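Local atomic coordinates of histone-lysine N-methyltransferase SETMAR (Homo sapiens, PDB entry 3BO5), a protein that methylates histone H3 on lysine through its SET domain and, fused to a mariner transposase region, takes part in DNA double-strand break repair. Residues F162-V165 against Q166-H170; P221-I224 against D225-P229; D238-P241 against E242-L245; C274-A278 against K279-A283. The protein carries 2 engineered substitutions. One frame throughout, in Å; residues are numbered along the deposited sequence. Where two conformers were deposited one is given.

Contact 1: residues F162-V165 against Q166-H170; sequences FSEV and QRRIH
A salt-bridge network on the short helix 162-169 of the SET domain joins Glu164 to Arg167 and Arg168, three and four residues further on. The carboxylate of Glu164 lies alongside the guanidinium group of Arg167, their planes 38° apart, and is gripped side-on by two nitrogens. Arg167 NE donates to Glu164 OE1 over 3.0 Å, coming from above the carboxylate plane, while Arg167 NH2 makes a nearly straight bond of 2.9 Å to Glu164 OE2 from the syn side, tilted out of the carboxylate plane. Arg168 approaches differently: its guanidinium plane is steeply turned against the carboxylate, and its NE meets the anti lone pair of Glu164 OE2 at 2.8 Å. A bend at chi2 (75°) curls the Glu164 chain along the helix and brings the carboxylate within reach of both arginines. The far end of Arg168 has its own acids, NH1 bridging to Asp198 and Glu158.

On another side of the helix Phe162 and Gln166 run side by side, Phe162 CE2 lying 3.7 Å from Gln166 CG. A water sits over the centre of the Phe162 ring and donates to Gln166 OE1 at 2.9 Å. The buried side is apolar, with Val165 touching Phe196 and Leu160. Backbone bonds from residue i+4 to i, such as Ile169 N to Val165 O, run beneath all these pairs. Two strong donors share Glu164 OE2 and a third serves OE1, so the carboxylate is probably held firmly in its ionised form and limited in its rotation.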
# COMPACT_ATOMS: atom_id res chain seq x y z
N PHE A 162 7.23 11.66 -13.12
CA PHE A 162 7.77 10.66 -14.01
C PHE A 162 9.30 10.83 -14.23
O PHE A 162 10.05 9.87 -14.18
CB PHE A 162 7.00 10.74 -15.33
CG PHE A 162 7.33 9.65 -16.30
CD1 PHE A 162 6.31 8.81 -16.71
CD2 PHE A 162 8.57 9.56 -16.93
CE1 PHE A 162 6.60 7.80 -17.66
CE2 PHE A 162 8.84 8.54 -17.86
CZ PHE A 162 7.89 7.67 -18.21
N SER A 163 9.73 12.08 -14.48
CA SER A 163 11.15 12.31 -14.76
C SER A 163 12.01 12.06 -13.56
O SER A 163 13.13 11.51 -13.71
CB SER A 163 11.42 13.67 -15.37
OG SER A 163 10.61 13.79 -16.50
N GLU A 164 11.48 12.43 -12.37
CA GLU A 164 12.21 12.10 -11.13
C GLU A 164 12.34 10.59 -10.94
O GLU A 164 13.35 10.11 -10.48
CB GLU A 164 11.54 12.75 -9.95
CG GLU A 164 12.19 12.34 -8.65
CD GLU A 164 13.54 13.01 -8.42
OE1 GLU A 164 13.95 13.93 -9.21
OE2 GLU A 164 14.22 12.57 -7.46
N VAL A 165 11.28 9.88 -11.28
CA VAL A 165 11.33 8.40 -11.28
C VAL A 165 12.44 7.86 -12.17
O VAL A 165 13.28 7.08 -11.75
CB VAL A 165 10.00 7.77 -11.64
CG1 VAL A 165 10.20 6.22 -11.90
CG2 VAL A 165 9.07 8.01 -10.42
N GLN A 166 12.45 8.36 -13.40
CA GLN A 166 13.52 7.99 -14.31
C GLN A 166 14.90 8.28 -13.75
O GLN A 166 15.82 7.48 -13.88
CB GLN A 166 13.41 8.76 -15.61
CG GLN A 166 12.24 8.35 -16.38
CD GLN A 166 12.40 6.92 -16.90
OE1 GLN A 166 11.62 6.05 -16.55
NE2 GLN A 166 13.45 6.68 -17.71
N ARG A 167 15.05 9.45 -13.16
CA ARG A 167 16.30 9.86 -12.58
C ARG A 167 16.75 8.90 -11.48
O ARG A 167 17.91 8.48 -11.44
CB ARG A 167 16.14 11.29 -12.09
CG ARG A 167 17.41 12.12 -12.05
CD ARG A 167 17.23 13.41 -11.24
NE ARG A 167 16.79 13.11 -9.86
CZ ARG A 167 17.60 12.71 -8.89
NH1 ARG A 167 18.93 12.63 -9.08
NH2 ARG A 167 17.09 12.39 -7.73
N ARG A 168 15.83 8.53 -10.58
CA ARG A 168 16.20 7.64 -9.49
C ARG A 168 16.44 6.21 -9.92
O ARG A 168 17.35 5.53 -9.41
CB ARG A 168 15.06 7.65 -8.44
CG ARG A 168 14.86 8.99 -7.82
CD ARG A 168 13.86 8.94 -6.68
NE ARG A 168 13.74 10.23 -6.01
CZ ARG A 168 13.18 10.46 -4.81
NH1 ARG A 168 12.63 9.47 -4.11
NH2 ARG A 168 13.15 11.72 -4.34
N ILE A 169 15.61 5.71 -10.82
CA ILE A 169 15.75 4.33 -11.26
C ILE A 169 17.11 4.14 -11.92
O ILE A 169 17.72 3.08 -11.72
CB ILE A 169 14.58 3.85 -12.15
CG1 ILE A 169 14.56 4.57 -13.50
CG2 ILE A 169 13.23 4.01 -11.40
CD1 ILE A 169 13.50 4.04 -14.48
N HIS A 170 17.58 5.14 -12.66
CA HIS A 170 18.79 4.91 -13.44
C HIS A 170 20.01 4.77 -12.55
O HIS A 170 21.07 4.36 -13.02
CB HIS A 170 18.98 5.98 -14.47
CG HIS A 170 17.94 5.95 -15.55
ND1 HIS A 170 17.60 7.07 -16.28
CD2 HIS A 170 17.19 4.93 -16.02
CE1 HIS A 170 16.65 6.74 -17.15
NE2 HIS A 170 16.40 5.44 -17.02
O HOH W 1 9.19 6.65 -15.07

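Contact 2: residues P221-I224 against D225-P229; sequences PVRI and DSMVP
Arg223 reaches back across the loop that follows its own strand and meets Ser226, Met227 and Pro229 in turn. Its CB lies 3.8 Å from Ser226 O, and CG, anti to the carbonyl carbon (chi1 -72°), stays close to the same oxygen. From CG to NE the chain is extended, and CD passes 3.9 Å from Met227 O before NE donates to that oxygen at 2.9 Å. This bond is bent, with an N-H...O angle of 137°, and the donor stands above the carbonyl plane of Met227. At the tip, Pro229 lies over one face of the guanidinium group: Pro229 CB sits above its centre, and Pro229 CD comes 3.6 Å from Arg223 NH2. That same nitrogen forms a salt bridge with Glu185. A leucine in place of Arg223 would probably leave Met227 O without this donor, Glu185 without its charged mate and the ring of Pro229 without its flat cover.

Inside the loop a water accepts from Ile224 N and donates to Ser226 O and Val228 O, bridging the two arms. Ser226 OG accepts from Val228 N at 2.9 Å, forming an ST turn, and Pro221 CB packs on Pro229 CB at 3.8 Å. The loop connects the antiparallel strands 217-223 and 230-235. Strand 102-103 runs parallel beside the first of these, with Val102 paired to Arg223, while Asp225 OD1 takes the N-H of Val107 near the cysteines of the pre-SET zinc cluster; strands 181-185 and 193-199 supply Glu185 and Met193 against the arginine.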
# COMPACT_ATOMS: atom_id res chain seq x y z
N PRO A 221 -6.11 1.14 -5.21
CA PRO A 221 -6.00 2.63 -5.05
C PRO A 221 -7.25 3.14 -4.35
O PRO A 221 -8.37 2.85 -4.78
CB PRO A 221 -5.94 3.14 -6.51
CG PRO A 221 -5.65 1.90 -7.38
CD PRO A 221 -6.24 0.72 -6.61
N VAL A 222 -7.05 3.82 -3.22
CA VAL A 222 -8.17 4.32 -2.46
C VAL A 222 -8.02 5.84 -2.33
O VAL A 222 -7.01 6.31 -1.80
CB VAL A 222 -8.23 3.67 -1.07
CG1 VAL A 222 -9.33 4.36 -0.25
CG2 VAL A 222 -8.53 2.15 -1.20
N ARG A 223 -9.02 6.58 -2.84
CA ARG A 223 -8.99 8.04 -2.65
C ARG A 223 -9.73 8.49 -1.44
O ARG A 223 -10.80 7.97 -1.15
CB ARG A 223 -9.47 8.76 -3.93
CG ARG A 223 -8.44 8.66 -5.06
CD ARG A 223 -8.94 9.13 -6.39
NE ARG A 223 -7.79 9.15 -7.31
CZ ARG A 223 -7.32 8.07 -7.94
NH1 ARG A 223 -7.86 6.86 -7.76
NH2 ARG A 223 -6.28 8.22 -8.78
N ILE A 224 -9.19 9.48 -0.74
CA ILE A 224 -9.78 9.98 0.49
C ILE A 224 -9.89 11.51 0.31
O ILE A 224 -10.85 11.99 -0.25
CB ILE A 224 -9.01 9.60 1.72
CG1 ILE A 224 -8.78 8.05 1.69
CG2 ILE A 224 -9.78 10.04 3.02
CD1 ILE A 224 -8.15 7.44 2.94
N ASP A 225 -8.89 12.24 0.79
CA ASP A 225 -8.93 13.71 0.60
C ASP A 225 -8.46 14.18 -0.76
O ASP A 225 -8.92 15.17 -1.28
CB ASP A 225 -8.08 14.39 1.65
CG ASP A 225 -8.58 14.20 3.06
OD1 ASP A 225 -9.75 14.06 3.25
OD2 ASP A 225 -7.79 14.27 4.05
N SER A 226 -7.52 13.44 -1.32
CA SER A 226 -6.72 13.82 -2.47
C SER A 226 -6.93 13.02 -3.71
O SER A 226 -7.20 11.80 -3.66
CB SER A 226 -5.24 13.70 -2.01
OG SER A 226 -4.34 13.99 -3.08
N MET A 227 -6.70 13.65 -4.86
CA MET A 227 -6.63 12.92 -6.11
C MET A 227 -5.47 11.87 -6.14
O MET A 227 -5.51 10.93 -6.93
CB MET A 227 -6.41 13.89 -7.28
CG MET A 227 -6.63 13.24 -8.57
SD MET A 227 -8.36 12.84 -8.90
CE MET A 227 -8.18 11.96 -10.43
N VAL A 228 -4.45 12.10 -5.34
CA VAL A 228 -3.34 11.13 -5.21
C VAL A 228 -3.88 9.95 -4.36
O VAL A 228 -4.22 10.14 -3.15
CB VAL A 228 -2.15 11.70 -4.52
CG1 VAL A 228 -1.02 10.61 -4.57
CG2 VAL A 228 -1.66 12.91 -5.37
N PRO A 229 -3.98 8.78 -4.97
CA PRO A 229 -4.59 7.69 -4.21
C PRO A 229 -3.69 7.10 -3.15
O PRO A 229 -2.46 7.13 -3.25
CB PRO A 229 -4.82 6.60 -5.26
CG PRO A 229 -3.64 6.75 -6.16
CD PRO A 229 -3.64 8.34 -6.33
O HOH W 2 -6.51 10.24 -1.64

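Contact 3: residues D238-P241 against E242-L245; sequences DIVP and EEEL
Glu242 follows Pro241 in the turn, and its CB lies 3.0 Å from Pro241 O; its positive phi of 76° suits the third position of a type II turn. Next comes Glu243, whose N-H closes the turn on Val240 O at 3.0 Å. Its side chain then folds back over the first arm: CG is anti to the backbone N (chi1 -172°) and the chain runs on extended, so OE1 accepts a nearly straight bond of 3.0 Å from Val240 N. This donor stands above the carboxylate plane. Glu243 OE2 takes a water that also donates to Asp238 O, and a further bond from Asn216 ND2. Glu243 CB rests 3.6 Å from Ile239 CG2, the two side chains crossing at about a right angle. A valine in place of Glu243 would probably leave Val240 N without its acceptor, take from Asn216 one of its two and remove the side-chain tie between the arms, the backbone bond of the turn remaining. Leu245 ends the segment, its CD2 3.8 Å from Ile239 CD1, with Leu140 and Leu217 around it. The arrangement is a type II beta turn, reinforced by a carboxylate between its arms, that leads into strand 244-247 of the SET domain.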
# COMPACT_ATOMS: atom_id res chain seq x y z
N ASP A 238 -7.39 -15.15 4.83
CA ASP A 238 -7.03 -15.05 6.23
C ASP A 238 -5.51 -15.23 6.36
O ASP A 238 -4.94 -16.16 5.73
CB ASP A 238 -7.69 -16.19 7.03
CG ASP A 238 -9.18 -16.01 7.22
OD1 ASP A 238 -9.76 -14.91 6.97
OD2 ASP A 238 -9.83 -17.02 7.63
N ILE A 239 -4.90 -14.37 7.12
CA ILE A 239 -3.42 -14.42 7.33
C ILE A 239 -3.19 -14.74 8.81
O ILE A 239 -3.79 -14.14 9.69
CB ILE A 239 -2.86 -13.02 7.00
CG1 ILE A 239 -3.21 -12.72 5.53
CG2 ILE A 239 -1.34 -13.00 7.32
CD1 ILE A 239 -2.88 -11.27 5.09
N VAL A 240 -2.32 -15.71 9.06
CA VAL A 240 -2.22 -16.22 10.40
C VAL A 240 -1.10 -15.56 11.14
O VAL A 240 -0.22 -14.93 10.52
CB VAL A 240 -2.01 -17.77 10.35
CG1 VAL A 240 -3.16 -18.37 9.64
CG2 VAL A 240 -0.61 -18.18 9.75
N PRO A 241 -1.03 -15.69 12.47
CA PRO A 241 0.07 -15.06 13.16
C PRO A 241 1.44 -15.53 12.64
O PRO A 241 1.65 -16.71 12.36
CB PRO A 241 -0.15 -15.47 14.63
CG PRO A 241 -1.69 -15.67 14.69
CD PRO A 241 -1.99 -16.37 13.39
N GLU A 242 2.34 -14.56 12.51
CA GLU A 242 3.72 -14.77 12.04
C GLU A 242 3.81 -14.99 10.53
O GLU A 242 4.93 -15.13 10.02
CB GLU A 242 4.49 -15.87 12.78
CG GLU A 242 4.75 -15.47 14.24
CD GLU A 242 5.54 -16.51 15.09
OE1 GLU A 242 6.09 -17.47 14.55
OE2 GLU A 242 5.53 -16.38 16.33
N GLU A 243 2.69 -14.94 9.85
CA GLU A 243 2.70 -15.16 8.41
C GLU A 243 3.29 -13.89 7.82
O GLU A 243 2.83 -12.76 8.11
CB GLU A 243 1.29 -15.35 7.83
CG GLU A 243 1.34 -15.76 6.37
CD GLU A 243 -0.00 -16.18 5.85
OE1 GLU A 243 -0.84 -16.63 6.66
OE2 GLU A 243 -0.24 -16.10 4.61
N GLU A 244 4.22 -14.11 6.91
CA GLU A 244 4.79 -12.97 6.17
C GLU A 244 3.77 -12.37 5.21
O GLU A 244 2.95 -13.08 4.61
CB GLU A 244 5.98 -13.38 5.34
CG GLU A 244 6.57 -12.20 4.50
CD GLU A 244 7.91 -12.54 3.86
OE1 GLU A 244 8.29 -13.76 3.81
OE2 GLU A 244 8.59 -11.60 3.35
N LEU A 245 3.78 -11.03 5.15
CA LEU A 245 2.81 -10.27 4.33
C LEU A 245 3.49 -9.99 2.98
O LEU A 245 4.69 -9.60 2.98
CB LEU A 245 2.49 -8.95 5.03
CG LEU A 245 1.80 -9.17 6.39
CD1 LEU A 245 1.80 -7.86 7.15
CD2 LEU A 245 0.37 -9.66 6.21
O HOH W 3 -2.74 -16.44 3.75

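Contact 4: residues C274-A278 against K279-A283; sequences CYCGA and KSCTA. With ZN (zinc ion), chain E; SAH (S-adenosyl-L-homocysteine), chain F.
Three thiolates of the post-SET zinc site, Cys274 SG, Cys276 SG and Cys281 SG, converge on one zinc ion from different parts of a tight loop. Cys274 SG and Cys281 SG are each anti to their backbone N, whereas Cys276 SG stands between its backbone N and carbonyl carbon (chi1 78°), a difference consistent with Cys274 and Cys276, so near in sequence, reaching the same metal. The bond from Cys274 SG to the zinc ion is 2.4 Å, those of the other two are about as long, and Cys213 completes the site. Cys281 SG is 3.8 Å from Cys276 SG, a spacing set by their shared metal.

Backbone N-H groups point at the sulfurs as well: Ala278 N donates to Cys276 SG, Ala283 N to Cys281 SG at 3.3 Å, and Cys276 N weakly to Cys274 SG. Such bonds would be expected to spread some of the negative charge gathered on the thiolates. The loop is pinned by Cys281 N to Ala278 O, closing a type I turn, and by Cys274 N to Ala283 O at 3.0 Å.

Away from the metal, the ring of Tyr275 meets the adenine of S-adenosyl-L-homocysteine obliquely, CD2 3.6 Å from the ligand's C2, and makes a cation-pi contact with Lys135. Tyr275 N donates to the adenine N1 at 3.0 Å, and the adenine N6 lies 3.3 Å from Cys274 SG. This zinc-bound loop thus forms part of the wall of the S-adenosyl-L-homocysteine pocket. In the chain it links strand 260-266 to strand 288-289, which pair in parallel, and through Cys213 the zinc ion ties it to the loop after strand 210-211.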
# COMPACT_ATOMS: atom_id res chain seq x y z
N CYS A 274 13.24 -14.80 -7.85
CA CYS A 274 12.19 -14.74 -6.83
C CYS A 274 12.39 -15.97 -5.94
O CYS A 274 12.50 -17.10 -6.41
CB CYS A 274 10.77 -14.81 -7.48
SG CYS A 274 9.54 -14.67 -6.20
N TYR A 275 12.27 -15.74 -4.63
CA TYR A 275 12.39 -16.79 -3.61
C TYR A 275 11.07 -16.86 -2.80
O TYR A 275 11.10 -17.21 -1.59
CB TYR A 275 13.58 -16.55 -2.66
CG TYR A 275 14.88 -16.32 -3.37
CD1 TYR A 275 15.30 -17.26 -4.33
CD2 TYR A 275 15.68 -15.24 -3.07
CE1 TYR A 275 16.52 -17.10 -4.99
CE2 TYR A 275 16.91 -15.05 -3.75
CZ TYR A 275 17.30 -16.01 -4.69
OH TYR A 275 18.53 -15.90 -5.36
N CYS A 276 9.95 -16.52 -3.43
CA CYS A 276 8.72 -16.41 -2.67
C CYS A 276 8.28 -17.77 -2.19
O CYS A 276 7.55 -17.80 -1.20
CB CYS A 276 7.62 -15.72 -3.49
SG CYS A 276 6.81 -16.75 -4.74
N GLY A 277 8.68 -18.87 -2.84
CA GLY A 277 8.28 -20.25 -2.33
C GLY A 277 6.93 -20.73 -2.74
O GLY A 277 6.50 -21.86 -2.40
N ALA A 278 6.20 -19.92 -3.49
CA ALA A 278 4.88 -20.33 -3.97
C ALA A 278 4.98 -21.45 -5.02
O ALA A 278 5.91 -21.47 -5.85
CB ALA A 278 4.11 -19.11 -4.52
N LYS A 279 4.01 -22.37 -5.03
CA LYS A 279 3.99 -23.39 -6.09
C LYS A 279 3.96 -22.82 -7.51
O LYS A 279 4.59 -23.38 -8.41
CB LYS A 279 2.83 -24.38 -5.83
CG LYS A 279 2.94 -25.00 -4.43
CD LYS A 279 3.86 -26.26 -4.33
CE LYS A 279 4.97 -26.18 -3.22
NZ LYS A 279 4.63 -26.15 -1.77
N SER A 280 3.22 -21.73 -7.72
CA SER A 280 3.19 -21.13 -9.05
C SER A 280 4.33 -20.12 -9.25
O SER A 280 4.25 -19.31 -10.18
CB SER A 280 1.85 -20.44 -9.31
OG SER A 280 1.65 -19.34 -8.45
N CYS A 281 5.36 -20.16 -8.39
CA CYS A 281 6.49 -19.18 -8.59
C CYS A 281 7.00 -19.16 -10.03
O CYS A 281 7.13 -20.23 -10.67
CB CYS A 281 7.63 -19.44 -7.65
SG CYS A 281 8.90 -18.10 -7.64
N THR A 282 7.24 -17.97 -10.56
CA THR A 282 7.74 -17.84 -11.93
C THR A 282 9.26 -17.84 -11.93
O THR A 282 9.88 -17.84 -13.03
CB THR A 282 7.31 -16.51 -12.49
OG1 THR A 282 7.88 -15.48 -11.66
CG2 THR A 282 5.81 -16.41 -12.50
N ALA A 283 9.87 -17.82 -10.73
CA ALA A 283 11.31 -17.76 -10.48
C ALA A 283 11.92 -16.37 -10.72
O ALA A 283 13.14 -16.20 -10.50
CB ALA A 283 12.11 -18.86 -11.33
ZN ZN E . 7.84 -16.26 -6.73
N SAH F . 13.51 -7.01 1.33
CA SAH F . 13.39 -5.52 1.30
CB SAH F . 11.92 -5.04 1.44
CG SAH F . 11.21 -5.18 0.08
SD SAH F . 11.86 -4.01 -1.14
C SAH F . 14.30 -4.93 2.40
O SAH F . 15.09 -5.64 3.01
OXT SAH F . 14.18 -3.69 2.65
C5' SAH F . 12.13 -5.12 -2.54
C4' SAH F . 13.41 -5.96 -2.44
O4' SAH F . 13.25 -7.05 -1.54
C3' SAH F . 13.78 -6.62 -3.74
O3' SAH F . 14.54 -5.70 -4.59
C2' SAH F . 14.59 -7.80 -3.32
O2' SAH F . 15.88 -7.42 -2.81
C1' SAH F . 13.82 -8.25 -2.10
N9 SAH F . 12.67 -9.12 -2.43
C8 SAH F . 11.31 -8.86 -2.25
N7 SAH F . 10.63 -9.93 -2.59
C5 SAH F . 11.49 -10.91 -2.95
C6 SAH F . 11.26 -12.22 -3.43
N6 SAH F . 10.07 -12.82 -3.53
N1 SAH F . 12.41 -12.92 -3.77
C2 SAH F . 13.65 -12.38 -3.65
N3 SAH F . 13.92 -11.12 -3.17
C4 SAH F . 12.79 -10.41 -2.90

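Overall arrangement
Along the chain the four contacts come in series, and none nests in or crosses another. Contact 1 is a run of helix after strand 151-160 and lies on the outer side of the SET domain. Contact 2 closes the hairpin loop between strands 217-223 and 230-235, on the side facing the pre-SET zinc cluster. Contact 3 then turns the chain from strand 230-235 into strand 244-247, across the chain's centre from contacts 1 and 2. Contact 4, in the post-SET region, folds round its zinc ion beside the bound S-adenosyl-L-homocysteine; its nearest atoms lie about 6 Å from those of contact 3, without touching.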